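Local coordinates for protein GntR family transcriptional regulator (Streptococcus agalactiae, PDB 7B5U) that binds the second messenger c-di-AMP through its RCK_C domain, the part present here, and probably acts as a DNA-binding transcription regulator, at residues P5-K19 against S51-E65. Sequence-based numbering, arbitrary orientation.
Sequences PYEIIVSEDSEHLGK and SVIEQGDHIFFVGDE
Strand 6-9 runs antiparallel to strand 58-62, their axes 4.6 Å apart, with Tyr-6 facing Phe-61 and Ile-8 facing Ile-59 in the hydrogen-bonded pairs. In the non-hydrogen-bonded pairs, Glu-7 with Phe-60 and Ile-9 with His-58, the side chains lie on the other side of the sheet. Glu-7, its CG anti to the backbone N (chi1 -178°) and its chain fully extended, lays CG over the face of the Phe-60 ring and still reaches His-58. Glu-7 OE1 accepts a nearly straight bond from His-58 ND1 (2.6 Å, 172°) through its anti lone pair, in the plane of the imidazole. Ile-9 CG1 sits above the centre of the His-58 imidazole, 3.6 Å from its centroid, so the histidine is held at an edge by a carboxylate and over a face by a CH-pi contact.

On the opposite side the contacts are mostly apolar. Tyr-6 CB rests on the face of the Phe-61 ring, 3.7 Å from its centroid, while Ile-8 CG2 meets the edge of that ring; Tyr-6 OH shares a water with Gly-63 O. Strand 6-9 is an outer strand of the four-stranded antiparallel sheet of this RCK_C domain, and strand 58-62 joins it to strand 33-39. Helix 65-74 packs on the side bearing Ile-8, Ile-59 and Phe-61, where branched and aromatic side chains suit a buried core; Ile-59 also touches Ile-34, a c-di-AMP-binding residue.

Beyond the strands, Val-10 bonds through its backbone to Asp-57 and Gly-56, and its CG1 packs on Ile-59 CD1 at 3.7 Å. Gln-55, long enough to span the gap, gives NE2 to Asp-13 OD1 (3.0 Å), amide and carboxylate nearly coplanar, and more weakly to the carbonyl of Glu-12. Gly-18, at a positive phi where a side chain would press on the preceding carbonyl O, donates its N to Ile-53 O (2.8 Å).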
# COMPACT_ATOMS: atom_id res chain seq x y z
N PRO A 5 9.32 -0.12 4.90
CA PRO A 5 8.34 -1.18 5.16
C PRO A 5 8.76 -2.09 6.30
O PRO A 5 9.95 -2.37 6.50
CB PRO A 5 8.28 -1.96 3.84
CG PRO A 5 8.91 -1.08 2.83
CD PRO A 5 9.92 -0.25 3.56
N TYR A 6 7.77 -2.54 7.05
CA TYR A 6 7.93 -3.70 7.91
C TYR A 6 7.91 -4.97 7.06
O TYR A 6 7.33 -5.00 5.97
CB TYR A 6 6.76 -3.78 8.89
CG TYR A 6 6.74 -2.66 9.89
CD1 TYR A 6 6.02 -1.50 9.64
CD2 TYR A 6 7.45 -2.75 11.07
CE1 TYR A 6 6.00 -0.46 10.55
CE2 TYR A 6 7.44 -1.72 11.99
CZ TYR A 6 6.71 -0.58 11.72
OH TYR A 6 6.69 0.46 12.62
N GLU A 7 8.54 -6.02 7.58
CA GLU A 7 8.59 -7.32 6.92
C GLU A 7 8.12 -8.37 7.92
O GLU A 7 8.65 -8.44 9.03
CB GLU A 7 10.02 -7.64 6.47
CG GLU A 7 10.16 -8.96 5.72
CD GLU A 7 11.58 -9.26 5.28
OE1 GLU A 7 11.80 -10.34 4.68
OE2 GLU A 7 12.49 -8.44 5.53
N ILE A 8 7.13 -9.17 7.54
CA ILE A 8 6.73 -10.33 8.34
C ILE A 8 6.76 -11.57 7.47
O ILE A 8 6.40 -11.54 6.29
CB ILE A 8 5.36 -10.17 9.03
CG1 ILE A 8 4.24 -9.97 8.01
CG2 ILE A 8 5.40 -9.06 10.06
CD1 ILE A 8 2.85 -10.05 8.63
N ILE A 9 7.20 -12.68 8.06
CA ILE A 9 7.18 -13.99 7.41
C ILE A 9 5.97 -14.74 7.97
O ILE A 9 5.91 -15.02 9.17
CB ILE A 9 8.47 -14.77 7.68
CG1 ILE A 9 9.71 -13.99 7.20
CG2 ILE A 9 8.38 -16.15 7.02
CD1 ILE A 9 11.02 -14.59 7.68
N VAL A 10 5.00 -15.05 7.11
CA VAL A 10 3.77 -15.69 7.56
C VAL A 10 3.96 -17.20 7.62
O VAL A 10 3.42 -17.97 6.81
CB VAL A 10 2.53 -15.21 6.77
CG1 VAL A 10 2.25 -13.75 7.10
CG2 VAL A 10 2.70 -15.39 5.25
N SER A 11 4.74 -17.64 8.60
CA SER A 11 5.16 -19.03 8.72
C SER A 11 4.22 -19.87 9.57
O SER A 11 4.35 -21.10 9.57
CB SER A 11 6.58 -19.09 9.29
OG SER A 11 6.65 -18.41 10.52
N GLU A 12 3.29 -19.26 10.30
CA GLU A 12 2.38 -20.01 11.16
C GLU A 12 1.08 -20.30 10.42
O GLU A 12 0.72 -19.63 9.46
CB GLU A 12 2.10 -19.22 12.44
CG GLU A 12 3.35 -18.97 13.29
CD GLU A 12 3.77 -20.18 14.12
OE1 GLU A 12 2.98 -21.14 14.25
OE2 GLU A 12 4.89 -20.16 14.67
N ASP A 13 0.38 -21.33 10.88
CA ASP A 13 -0.94 -21.62 10.33
C ASP A 13 -1.89 -20.47 10.63
O ASP A 13 -1.83 -19.83 11.69
CB ASP A 13 -1.50 -22.91 10.94
CG ASP A 13 -0.68 -24.13 10.60
OD1 ASP A 13 -0.05 -24.14 9.52
OD2 ASP A 13 -0.71 -25.09 11.40
N SER A 14 -2.78 -20.19 9.68
CA SER A 14 -3.69 -19.06 9.81
C SER A 14 -4.84 -19.21 8.83
O SER A 14 -4.61 -19.52 7.66
CB SER A 14 -2.97 -17.74 9.52
OG SER A 14 -3.89 -16.65 9.42
N GLU A 15 -6.05 -18.91 9.30
CA GLU A 15 -7.23 -18.86 8.45
C GLU A 15 -7.07 -17.88 7.29
O GLU A 15 -7.83 -17.95 6.32
CB GLU A 15 -8.43 -18.42 9.28
CG GLU A 15 -8.22 -17.04 9.90
CD GLU A 15 -9.43 -16.49 10.64
OE1 GLU A 15 -10.51 -16.39 10.02
OE2 GLU A 15 -9.30 -16.14 11.83
N HIS A 16 -6.13 -16.95 7.38
CA HIS A 16 -5.97 -15.95 6.34
C HIS A 16 -5.10 -16.42 5.18
O HIS A 16 -5.10 -15.78 4.13
CB HIS A 16 -5.45 -14.66 6.97
CG HIS A 16 -6.30 -14.15 8.09
ND1 HIS A 16 -7.65 -13.93 7.96
CD2 HIS A 16 -5.99 -13.83 9.37
CE1 HIS A 16 -8.14 -13.50 9.11
NE2 HIS A 16 -7.15 -13.44 9.98
N LEU A 17 -4.39 -17.54 5.33
CA LEU A 17 -3.52 -18.00 4.26
C LEU A 17 -4.34 -18.64 3.15
O LEU A 17 -5.42 -19.20 3.37
CB LEU A 17 -2.47 -18.97 4.80
CG LEU A 17 -1.51 -18.36 5.82
CD1 LEU A 17 -0.63 -19.45 6.41
CD2 LEU A 17 -0.69 -17.25 5.17
N GLY A 18 -3.81 -18.56 1.93
CA GLY A 18 -4.54 -19.05 0.78
C GLY A 18 -5.65 -18.14 0.32
O GLY A 18 -6.47 -18.55 -0.51
N LYS A 19 -5.71 -16.92 0.83
CA LYS A 19 -6.67 -15.91 0.42
C LYS A 19 -5.97 -14.76 -0.27
O LYS A 19 -4.77 -14.51 -0.07
CB LYS A 19 -7.45 -15.40 1.64
CG LYS A 19 -8.26 -16.48 2.35
CD LYS A 19 -9.58 -15.92 2.85
CE LYS A 19 -10.38 -16.95 3.62
NZ LYS A 19 -10.01 -16.97 5.06
N SER A 51 -3.60 -10.66 -5.57
CA SER A 51 -2.43 -11.39 -5.10
C SER A 51 -2.80 -12.20 -3.86
O SER A 51 -3.54 -11.72 -2.99
CB SER A 51 -1.31 -10.41 -4.78
OG SER A 51 -0.72 -9.90 -5.97
N VAL A 52 -2.30 -13.43 -3.80
CA VAL A 52 -2.63 -14.36 -2.72
C VAL A 52 -1.47 -14.44 -1.74
O VAL A 52 -0.30 -14.35 -2.13
CB VAL A 52 -2.97 -15.75 -3.31
CG1 VAL A 52 -3.33 -16.76 -2.21
CG2 VAL A 52 -4.11 -15.63 -4.29
N ILE A 53 -1.79 -14.57 -0.47
CA ILE A 53 -0.78 -14.73 0.57
C ILE A 53 -0.73 -16.20 0.96
O ILE A 53 -1.73 -16.77 1.41
CB ILE A 53 -1.04 -13.81 1.76
CG1 ILE A 53 -1.05 -12.35 1.30
CG2 ILE A 53 0.01 -14.03 2.84
CD1 ILE A 53 -1.46 -11.37 2.38
N GLU A 54 0.44 -16.82 0.79
CA GLU A 54 0.64 -18.24 1.07
C GLU A 54 1.62 -18.43 2.22
O GLU A 54 2.42 -17.55 2.53
CB GLU A 54 1.21 -18.96 -0.16
CG GLU A 54 0.60 -18.57 -1.49
CD GLU A 54 -0.68 -19.30 -1.80
OE1 GLU A 54 -1.29 -19.85 -0.86
OE2 GLU A 54 -1.07 -19.33 -2.99
N GLN A 55 1.56 -19.61 2.83
CA GLN A 55 2.40 -19.83 4.01
C GLN A 55 3.87 -19.74 3.64
O GLN A 55 4.31 -20.28 2.62
CB GLN A 55 2.10 -21.19 4.64
CG GLN A 55 2.74 -21.30 6.02
CD GLN A 55 2.19 -22.47 6.80
OE1 GLN A 55 2.51 -23.63 6.53
NE2 GLN A 55 1.35 -22.19 7.79
N GLY A 56 4.64 -19.05 4.48
CA GLY A 56 6.05 -18.85 4.24
C GLY A 56 6.38 -17.60 3.46
O GLY A 56 7.56 -17.23 3.39
N ASP A 57 5.39 -16.94 2.87
CA ASP A 57 5.66 -15.71 2.14
C ASP A 57 6.15 -14.62 3.09
O ASP A 57 5.87 -14.62 4.29
CB ASP A 57 4.40 -15.21 1.45
CG ASP A 57 4.00 -16.06 0.26
OD1 ASP A 57 4.74 -16.99 -0.12
OD2 ASP A 57 2.93 -15.77 -0.33
N HIS A 58 6.88 -13.65 2.53
CA HIS A 58 7.23 -12.44 3.26
C HIS A 58 6.32 -11.32 2.79
O HIS A 58 6.19 -11.08 1.58
CB HIS A 58 8.69 -12.03 3.01
CG HIS A 58 9.70 -13.06 3.40
ND1 HIS A 58 10.91 -12.71 3.97
CD2 HIS A 58 9.71 -14.41 3.30
CE1 HIS A 58 11.61 -13.80 4.21
NE2 HIS A 58 10.91 -14.85 3.81
N ILE A 59 5.66 -10.65 3.74
CA ILE A 59 4.79 -9.52 3.45
C ILE A 59 5.53 -8.25 3.88
O ILE A 59 5.94 -8.13 5.04
CB ILE A 59 3.45 -9.61 4.19
CG1 ILE A 59 2.75 -10.95 3.98
CG2 ILE A 59 2.55 -8.42 3.83
CD1 ILE A 59 1.45 -11.04 4.75
N PHE A 60 5.68 -7.32 2.95
CA PHE A 60 6.28 -6.01 3.20
C PHE A 60 5.16 -4.98 3.22
O PHE A 60 4.37 -4.93 2.27
CB PHE A 60 7.29 -5.68 2.10
CG PHE A 60 8.48 -6.61 2.08
CD1 PHE A 60 8.41 -7.83 1.43
CD2 PHE A 60 9.66 -6.26 2.71
CE1 PHE A 60 9.50 -8.70 1.43
CE2 PHE A 60 10.76 -7.12 2.70
CZ PHE A 60 10.67 -8.34 2.05
N PHE A 61 5.08 -4.17 4.27
CA PHE A 61 3.95 -3.25 4.40
C PHE A 61 4.38 -1.99 5.15
O PHE A 61 5.32 -2.02 5.96
CB PHE A 61 2.77 -3.91 5.12
CG PHE A 61 3.07 -4.36 6.52
CD1 PHE A 61 2.81 -3.54 7.60
CD2 PHE A 61 3.60 -5.63 6.76
CE1 PHE A 61 3.09 -3.96 8.90
CE2 PHE A 61 3.88 -6.04 8.06
CZ PHE A 61 3.61 -5.22 9.12
N VAL A 62 3.69 -0.88 4.87
CA VAL A 62 3.92 0.37 5.58
C VAL A 62 2.83 0.56 6.63
O VAL A 62 1.72 0.04 6.53
CB VAL A 62 4.05 1.60 4.65
CG1 VAL A 62 5.26 1.44 3.74
CG2 VAL A 62 2.77 1.85 3.86
N GLY A 63 3.18 1.34 7.64
CA GLY A 63 2.34 1.59 8.79
C GLY A 63 3.20 2.16 9.92
O GLY A 63 4.26 2.73 9.67
N ASP A 64 2.69 2.04 11.13
CA ASP A 64 3.47 2.37 12.32
C ASP A 64 3.58 1.12 13.19
O ASP A 64 3.18 0.02 12.80
CB ASP A 64 2.92 3.61 13.01
CG ASP A 64 1.52 3.42 13.57
OD1 ASP A 64 0.94 4.42 14.03
OD2 ASP A 64 1.01 2.27 13.59
N GLU A 65 4.11 1.29 14.40
CA GLU A 65 4.31 0.15 15.29
C GLU A 65 3.00 -0.54 15.62
O GLU A 65 2.97 -1.77 15.78
CB GLU A 65 5.02 0.61 16.57
CG GLU A 65 6.53 0.80 16.43
CD GLU A 65 6.93 2.20 15.96
OE1 GLU A 65 8.12 2.54 16.14
OE2 GLU A 65 6.08 2.95 15.43
O HOH W 1 7.26 2.80 10.58